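Local coordinates for protein spermidine synthase (Corynebacterium glutamicum ATCC 13032, PDB 3GJY) that probably makes spermidine by transferring an aminopropyl group from decarboxylated S-adenosylmethionine to putrescine, as other spermidine synthases do, at residues D134-A138 against P139-I143; R144-A148 against R149-E153; A171-Q175 against N176-V180. All coordinates share one frame; numbering follows the deposited sequence. Where two conformers were deposited one is given.

Interaction 1. Residues D134-A138 against P139-I143; sequences DIPRA and PRVKI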
loop_
_atom_site.group_PDB
_atom_site.type_symbol
_atom_site.label_atom_id
_atom_site.label_comp_id
_atom_site.label_asym_id
_atom_site.label_seq_id
_atom_site.Cartn_x
_atom_site.Cartn_y
_atom_site.Cartn_z
ATOM N N ASP A 134 2.914 -8.236 -16.647
ATOM C CA ASP A 134 4.139 -9.001 -16.373
ATOM C C ASP A 134 4.171 -9.511 -14.934
ATOM O O ASP A 134 5.177 -9.406 -14.233
ATOM C CB ASP A 134 5.405 -8.168 -16.692
ATOM C CG ASP A 134 6.673 -8.971 -16.619
ATOM O OD1 ASP A 134 6.682 -10.148 -17.063
ATOM O OD2 ASP A 134 7.690 -8.397 -16.197
ATOM N N ILE A 135 3.069 -10.140 -14.551
ATOM C CA ILE A 135 2.940 -10.743 -13.237
ATOM C C ILE A 135 3.074 -12.241 -13.328
ATOM O O ILE A 135 2.722 -12.844 -14.354
ATOM C CB ILE A 135 1.600 -10.342 -12.558
ATOM C CG1 ILE A 135 0.376 -10.777 -13.361
ATOM C CG2 ILE A 135 1.569 -8.827 -12.332
ATOM C CD1 ILE A 135 -0.976 -10.520 -12.605
ATOM N N PRO A 136 3.565 -12.860 -12.244
ATOM C CA PRO A 136 3.681 -14.327 -12.239
ATOM C C PRO A 136 2.306 -14.957 -12.049
ATOM O O PRO A 136 1.345 -14.273 -11.645
ATOM C CB PRO A 136 4.609 -14.606 -11.066
ATOM C CG PRO A 136 4.383 -13.456 -10.144
ATOM C CD PRO A 136 4.137 -12.248 -11.035
ATOM N N ARG A 137 2.228 -16.250 -12.313
ATOM C CA ARG A 137 0.933 -16.937 -12.223
ATOM C C ARG A 137 0.407 -17.029 -10.789
ATOM O O ARG A 137 1.190 -16.938 -9.807
ATOM C CB ARG A 137 1.049 -18.356 -12.803
ATOM C CG ARG A 137 1.863 -19.319 -11.987
ATOM C CD ARG A 137 1.889 -20.674 -12.651
ATOM N NE ARG A 137 2.573 -21.632 -11.800
ATOM C CZ ARG A 137 2.547 -22.945 -12.020
ATOM N NH1 ARG A 137 3.177 -23.774 -11.200
ATOM N NH2 ARG A 137 1.918 -23.414 -13.086
ATOM N N ALA A 138 -0.908 -17.210 -10.677
ATOM C CA ALA A 138 -1.492 -17.519 -9.373
ATOM C C ALA A 138 -0.926 -18.867 -8.873
ATOM O O ALA A 138 -0.744 -19.781 -9.683
ATOM C CB ALA A 138 -3.011 -17.591 -9.480
ATOM N N PRO A 139 -0.658 -19.019 -7.558
ATOM C CA PRO A 139 -1.005 -18.113 -6.459
ATOM C C PRO A 139 0.100 -17.092 -6.121
ATOM O O PRO A 139 -0.066 -16.320 -5.163
ATOM C CB PRO A 139 -1.205 -19.082 -5.288
ATOM C CG PRO A 139 -0.165 -20.152 -5.550
ATOM C CD PRO A 139 -0.234 -20.345 -7.047
ATOM N N ARG A 140 1.193 -17.044 -6.878
ATOM C CA ARG A 140 2.260 -16.050 -6.562
ATOM C C ARG A 140 1.680 -14.655 -6.638
ATOM O O ARG A 140 1.920 -13.837 -5.758
ATOM C CB ARG A 140 3.484 -16.224 -7.464
ATOM C CG ARG A 140 4.208 -17.529 -7.162
ATOM C CD ARG A 140 5.409 -17.665 -8.070
ATOM N NE ARG A 140 6.372 -16.629 -7.756
ATOM C CZ ARG A 140 7.303 -16.168 -8.595
ATOM N NH1 ARG A 140 8.132 -15.208 -8.191
ATOM N NH2 ARG A 140 7.416 -16.651 -9.841
ATOM N N VAL A 141 0.940 -14.385 -7.704
ATOM C CA VAL A 141 0.038 -13.219 -7.769
ATOM C C VAL A 141 -1.321 -13.739 -8.203
ATOM O O VAL A 141 -1.436 -14.348 -9.257
ATOM C CB VAL A 141 0.516 -12.088 -8.722
ATOM C CG1 VAL A 141 -0.578 -10.973 -8.809
ATOM C CG2 VAL A 141 1.842 -11.489 -8.196
ATOM N N LYS A 142 -2.324 -13.538 -7.352
ATOM C CA LYS A 142 -3.720 -13.960 -7.598
ATOM C C LYS A 142 -4.604 -12.746 -7.507
ATOM O O LYS A 142 -4.452 -11.981 -6.547
ATOM C CB LYS A 142 -4.149 -15.001 -6.572
ATOM C CG LYS A 142 -5.581 -15.549 -6.710
ATOM C CD LYS A 142 -5.775 -16.617 -5.567
ATOM C CE LYS A 142 -7.090 -17.346 -5.632
ATOM N NZ LYS A 142 -7.184 -18.355 -4.508
ATOM N N ILE A 143 -5.457 -12.517 -8.495
ATOM C CA ILE A 143 -6.332 -11.315 -8.499
ATOM C C ILE A 143 -7.756 -11.717 -8.169
ATOM O O ILE A 143 -8.299 -12.662 -8.765
ATOM C CB ILE A 143 -6.290 -10.569 -9.858
ATOM C CG1 ILE A 143 -4.821 -10.281 -10.277
ATOM C CG2 ILE A 143 -7.148 -9.316 -9.807
ATOM C CD1 ILE A 143 -4.669 -9.896 -11.726
#
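The carbonyl oxygen of Arg137 takes two backbone donors, both weakly. Arg137 O lies 2.9 Å from Arg140 N, but the bond is bent to 122° at the hydrogen, whereas Val141 N comes in much straighter (162°) at the longer distance of 3.3 Å. The peptide between Ala138 and Pro139 is cis, and the backbone angles of these two residues are those of a type VIa turn, which folds the chain back on itself. Just ahead of this turn, Pro136 packs against Arg140 and Val141 beyond it. Its CB sits over one face of the Arg140 guanidinium, 3.6 Å above the plane and shifted toward the rim; a bend at chi3 (66°) brings the guanidinium there, and Ala108 O holds NH1. Further round the proline ring, CD meets Val141 CG2 at 3.7 Å, with CG nearly as close. Ile135 reaches further along the new strand: its CD1 touches both Val141 CG1 and Ile143 CD1, crossing each side chain at roughly a right angle. Arg130 of helix 123-132 donates to both Pro136 O and Val141 O, tying the two arms together. Helix 102-110 covers Pro136 and Val141, while strand 141-145 pairs with 115-120 at the edge of the mixed sheet.

Interaction 2. Residues R144-A148 against R149-E153; sequences RVDDA and RMVAE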
loop_
_atom_site.group_PDB
_atom_site.type_symbol
_atom_site.label_atom_id
_atom_site.label_comp_id
_atom_site.label_asym_id
_atom_site.label_seq_id
_atom_site.Cartn_x
_atom_site.Cartn_y
_atom_site.Cartn_z
ATOM N N ARG A 144 -8.341 -11.031 -7.196
ATOM C CA ARG A 144 -9.761 -11.188 -6.890
ATOM C C ARG A 144 -10.436 -9.876 -7.266
ATOM O O ARG A 144 -10.046 -8.821 -6.741
ATOM C CB ARG A 144 -9.931 -11.490 -5.387
ATOM C CG ARG A 144 -11.348 -11.636 -4.961
ATOM C CD ARG A 144 -11.463 -12.045 -3.516
ATOM N NE ARG A 144 -12.862 -12.002 -3.136
ATOM C CZ ARG A 144 -13.307 -12.439 -1.963
ATOM N NH1 ARG A 144 -12.457 -12.949 -1.096
ATOM N NH2 ARG A 144 -14.590 -12.351 -1.686
ATOM N N VAL A 145 -11.468 -9.949 -8.115
ATOM C CA VAL A 145 -12.209 -8.748 -8.517
ATOM C C VAL A 145 -13.368 -8.627 -7.531
ATOM O O VAL A 145 -14.302 -9.462 -7.529
ATOM C CB VAL A 145 -12.702 -8.834 -9.951
ATOM C CG1 VAL A 145 -13.544 -7.596 -10.277
ATOM C CG2 VAL A 145 -11.490 -8.930 -10.876
ATOM N N ASP A 146 -13.267 -7.633 -6.636
ATOM C CA ASP A 146 -14.215 -7.507 -5.529
ATOM C C ASP A 146 -14.063 -6.133 -4.893
ATOM O O ASP A 146 -13.100 -5.424 -5.192
ATOM C CB ASP A 146 -13.918 -8.586 -4.478
ATOM C CG ASP A 146 -15.174 -9.166 -3.847
ATOM O OD1 ASP A 146 -16.152 -8.430 -3.646
ATOM O OD2 ASP A 146 -15.164 -10.379 -3.549
ATOM N N ASP A 147 -14.999 -5.801 -3.993
ATOM C CA ASP A 147 -14.855 -4.599 -3.175
ATOM C C ASP A 147 -13.944 -4.930 -1.992
ATOM O O ASP A 147 -14.195 -5.823 -1.202
ATOM C CB ASP A 147 -16.196 -4.041 -2.691
ATOM C CG ASP A 147 -16.057 -3.158 -1.448
ATOM O OD1 ASP A 147 -15.120 -2.322 -1.347
ATOM O OD2 ASP A 147 -16.902 -3.313 -0.550
ATOM N N ALA A 148 -12.845 -4.196 -1.919
ATOM C CA ALA A 148 -11.851 -4.446 -0.883
ATOM C C ALA A 148 -12.360 -4.286 0.553
ATOM O O ALA A 148 -11.865 -4.988 1.463
ATOM C CB ALA A 148 -10.611 -3.584 -1.117
ATOM N N ARG A 149 -13.257 -3.338 0.799
ATOM C CA ARG A 149 -13.800 -3.190 2.153
ATOM C C ARG A 149 -14.595 -4.433 2.526
ATOM O O ARG A 149 -14.446 -4.964 3.633
ATOM C CB ARG A 149 -14.711 -1.961 2.258
ATOM C CG ARG A 149 -15.454 -1.885 3.570
ATOM C CD ARG A 149 -14.593 -1.770 4.870
ATOM N NE ARG A 149 -15.470 -2.002 6.024
ATOM C CZ ARG A 149 -15.747 -1.145 7.006
ATOM N NH1 ARG A 149 -15.192 0.067 7.055
ATOM N NH2 ARG A 149 -16.636 -1.514 7.932
HETATM N N MSE A 150 -15.397 -4.936 1.588
HETATM C CA MSE A 150 -16.165 -6.140 1.885
HETATM C C MSE A 150 -15.259 -7.348 2.085
HETATM O O MSE A 150 -15.503 -8.166 2.970
HETATM C CB MSE A 150 -17.253 -6.397 0.840
HETATM C CG MSE A 150 -18.293 -5.326 0.842
HETATM SE SE MSE A 150 -19.280 -5.339 2.529
HETATM C CE MSE A 150 -20.281 -6.975 2.203
ATOM N N VAL A 151 -14.191 -7.447 1.300
ATOM C CA VAL A 151 -13.264 -8.574 1.486
ATOM C C VAL A 151 -12.640 -8.480 2.899
ATOM O O VAL A 151 -12.548 -9.504 3.591
ATOM C CB VAL A 151 -12.197 -8.592 0.374
ATOM C CG1 VAL A 151 -11.091 -9.604 0.696
ATOM C CG2 VAL A 151 -12.856 -8.956 -0.950
ATOM N N ALA A 152 -12.252 -7.273 3.326
ATOM C CA ALA A 152 -11.673 -7.126 4.666
ATOM C C ALA A 152 -12.665 -7.552 5.736
ATOM O O ALA A 152 -12.290 -8.229 6.703
ATOM C CB ALA A 152 -11.168 -5.687 4.898
ATOM N N GLU A 153 -13.940 -7.200 5.554
ATOM C CA GLU A 153 -14.940 -7.596 6.554
ATOM C C GLU A 153 -15.066 -9.100 6.676
ATOM O O GLU A 153 -15.470 -9.597 7.754
ATOM C CB GLU A 153 -16.310 -7.034 6.186
ATOM C CG GLU A 153 -16.347 -5.525 6.308
ATOM C CD GLU A 153 -17.697 -4.902 6.046
ATOM O OE1 GLU A 153 -18.694 -5.657 5.952
ATOM O OE2 GLU A 153 -17.760 -3.661 5.936
#
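This is a helix N-cap at a strand-to-helix junction: Asp147 turns its carboxylate back onto the first turn of helix 148-153, just past edge strand 141-145. Arg149 N bonds to Asp147 OD1 at 3.0 Å, coming from above the carboxylate plane (63° out of it). Met150 N, of a selenomethionine, is 3.1 Å from Asp147 OD2, a weak bond and a doubtful one, since it depends on which conformers are paired: Asp146, Asp147 and Met150 were each modelled in two, and this geometry describes one set. The helix proper starts with Val151 N on Asp147 O at 3.0 Å. A second cluster lies on the strand side, where Val151 sets CG2 over the centre of the Arg144 guanidinium, 3.6 Å above its plane. That guanidinium is held side-on, NE and NH2 both donating to Asp146 OD2 at 2.8 Å, an extended chain (chi1 179°) carrying it alongside the aspartate. Asp146 OD1 uses its anti lone pair to accept from Asp147 N, so one carboxylate links the strand arginine to the backbone leading into the helix. On the sheet side, Ala148 and Val151 pack on Val119 of strand 115-120, and Ala152 packs against Phe182 of helix 180-189.

Interaction 3. Residues A171-Q175 against N176-V180; sequences AITPQ and NFTTV
Pro174 overlaps the rim of Phe177: the two side chains lie side by side and point the same way, with Pro174 CB at the ring edge, in its plane, and 3.9 Å from Phe177 CD2. The backbone between them forms a short 3-10 turn in the connection from strand 160-165 to helix 180-189, as two successive i to i+3 bonds demonstrate. Phe177 N donates to Pro174 O at 3.0 Å, nearly straight at the hydrogen (161°), and Thr178 N donates to Gln175 O at 2.9 Å. Gln175 O is gripped a second time, by Thr178 OG1 at 2.8 Å. The two donors arrive differently: the hydroxyl lies 16° from the carbonyl plane, whereas the amide stands well above it. The hydroxyl gets there because chi1 of Thr178 (73°) sets OG1 between the backbone N and the carbonyl carbon; the same oxygen also bonds to Arg289 NH1. Gln175 bends at chi2 and brings its amide against the methyl of Thr179, the two side chains crossing at about a right angle, with Gln175 NE2 3.5 Å from Thr179 CG2. That nitrogen is bonded to His290 O. Thr179 is the N-cap of helix 180-189, its OG1 bonded to Phe182 N and to Asp291 OD1, while the ring of Phe177 meets that of Phe182 edge-to-face. Back at the start of the turn, Thr173 bonds only weakly to the carbonyl oxygen of Pro174, and its OG1 also touches the methyl of Thr178, with OG1 3.3 Å from Thr178 CG2.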
loop_
_atom_site.group_PDB
_atom_site.type_symbol
_atom_site.label_atom_id
_atom_site.label_comp_id
_atom_site.label_asym_id
_atom_site.label_seq_id
_atom_site.Cartn_x
_atom_site.Cartn_y
_atom_site.Cartn_z
ATOM N N ALA A 171 -5.683 9.908 -4.674
ATOM C CA ALA A 171 -6.869 10.536 -4.074
ATOM C C ALA A 171 -6.822 10.394 -2.567
ATOM O O ALA A 171 -6.092 9.539 -2.034
ATOM C CB ALA A 171 -8.134 9.876 -4.609
ATOM N N ILE A 172 -7.607 11.220 -1.873
ATOM C CA ILE A 172 -7.855 11.016 -0.452
ATOM C C ILE A 172 -8.613 9.682 -0.286
ATOM O O ILE A 172 -9.498 9.326 -1.076
ATOM C CB ILE A 172 -8.609 12.227 0.188
ATOM C CG1 ILE A 172 -10.021 12.363 -0.398
ATOM C CG2 ILE A 172 -7.767 13.526 0.018
ATOM C CD1 ILE A 172 -11.048 13.012 0.544
ATOM N N THR A 173 -8.242 8.907 0.720
ATOM C CA THR A 173 -8.777 7.549 0.751
ATOM C C THR A 173 -10.298 7.588 1.089
ATOM O O THR A 173 -10.666 8.400 1.929
ATOM C CB THR A 173 -7.850 6.637 1.616
ATOM O OG1 THR A 173 -8.600 5.736 2.427
ATOM C CG2 THR A 173 -6.862 7.481 2.487
ATOM N N PRO A 174 -11.154 6.768 0.409
ATOM C CA PRO A 174 -12.556 6.705 0.894
ATOM C C PRO A 174 -12.644 6.427 2.376
ATOM O O PRO A 174 -11.823 5.675 2.942
ATOM C CB PRO A 174 -13.173 5.552 0.128
ATOM C CG PRO A 174 -12.334 5.432 -1.115
ATOM C CD PRO A 174 -10.947 5.841 -0.723
ATOM N N GLN A 175 -13.652 7.025 3.005
ATOM C CA GLN A 175 -13.742 7.049 4.443
ATOM C C GLN A 175 -13.790 5.646 5.032
ATOM O O GLN A 175 -13.179 5.403 6.102
ATOM C CB GLN A 175 -14.975 7.877 4.854
ATOM C CG GLN A 175 -14.969 8.272 6.319
ATOM C CD GLN A 175 -15.710 7.287 7.157
ATOM O OE1 GLN A 175 -16.147 6.254 6.653
ATOM N NE2 GLN A 175 -15.845 7.573 8.458
ATOM N N ASN A 176 -14.419 4.709 4.327
ATOM C CA ASN A 176 -14.557 3.356 4.859
ATOM C C ASN A 176 -13.294 2.515 4.910
ATOM O O ASN A 176 -13.299 1.430 5.469
ATOM C CB ASN A 176 -15.742 2.585 4.266
ATOM C CG ASN A 176 -15.618 2.325 2.810
ATOM O OD1 ASN A 176 -14.710 2.806 2.135
ATOM N ND2 ASN A 176 -16.605 1.583 2.278
ATOM N N PHE A 177 -12.205 3.064 4.378
ATOM C CA PHE A 177 -10.890 2.462 4.512
ATOM C C PHE A 177 -10.068 3.129 5.602
ATOM O O PHE A 177 -8.884 2.814 5.742
ATOM C CB PHE A 177 -10.141 2.556 3.181
ATOM C CG PHE A 177 -10.682 1.648 2.142
ATOM C CD1 PHE A 177 -10.490 0.284 2.223
ATOM C CD2 PHE A 177 -11.441 2.165 1.079
ATOM C CE1 PHE A 177 -11.007 -0.567 1.228
ATOM C CE2 PHE A 177 -11.960 1.311 0.100
ATOM C CZ PHE A 177 -11.740 -0.047 0.179
ATOM N N THR A 178 -10.672 4.029 6.379
ATOM C CA THR A 178 -9.900 4.810 7.353
ATOM C C THR A 178 -10.397 4.718 8.789
ATOM O O THR A 178 -9.913 5.451 9.658
ATOM C CB THR A 178 -9.837 6.303 6.954
ATOM O OG1 THR A 178 -11.111 6.896 7.186
ATOM C CG2 THR A 178 -9.430 6.443 5.491
ATOM N N THR A 179 -11.357 3.834 9.028
ATOM C CA THR A 179 -12.045 3.805 10.309
ATOM C C THR A 179 -11.505 2.718 11.217
ATOM O O THR A 179 -10.899 1.715 10.780
ATOM C CB THR A 179 -13.546 3.524 10.131
ATOM O OG1 THR A 179 -13.691 2.253 9.477
ATOM C CG2 THR A 179 -14.198 4.595 9.308
ATOM N N VAL A 180 -11.805 2.888 12.501
ATOM C CA VAL A 180 -11.459 1.889 13.512
ATOM C C VAL A 180 -12.040 0.525 13.126
ATOM O O VAL A 180 -11.362 -0.501 13.240
ATOM C CB VAL A 180 -11.976 2.343 14.875
ATOM C CG1 VAL A 180 -11.952 1.163 15.895
ATOM C CG2 VAL A 180 -11.164 3.582 15.375
#

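The three contacts follow one another along the chain in series, none nested in or crossing another. Interaction 1 closes the loop that leaves helix 123-132 and begins strand 141-145; interaction 2 takes over at the far end of that strand and starts helix 148-153, their centres 18 Å apart. Interaction 3 comes after strand 160-165 and leads into helix 180-189. It lies about 14 Å from interaction 1 at the nearest atoms but touches interaction 2: Arg149 NH1 probably bonds to Asn176 O at 2.8 Å, and Phe177 CE1 packs on Ala148 CB at 3.8 Å. Residues 171-180 are thereby joined to the N-terminal turn of helix 148-153.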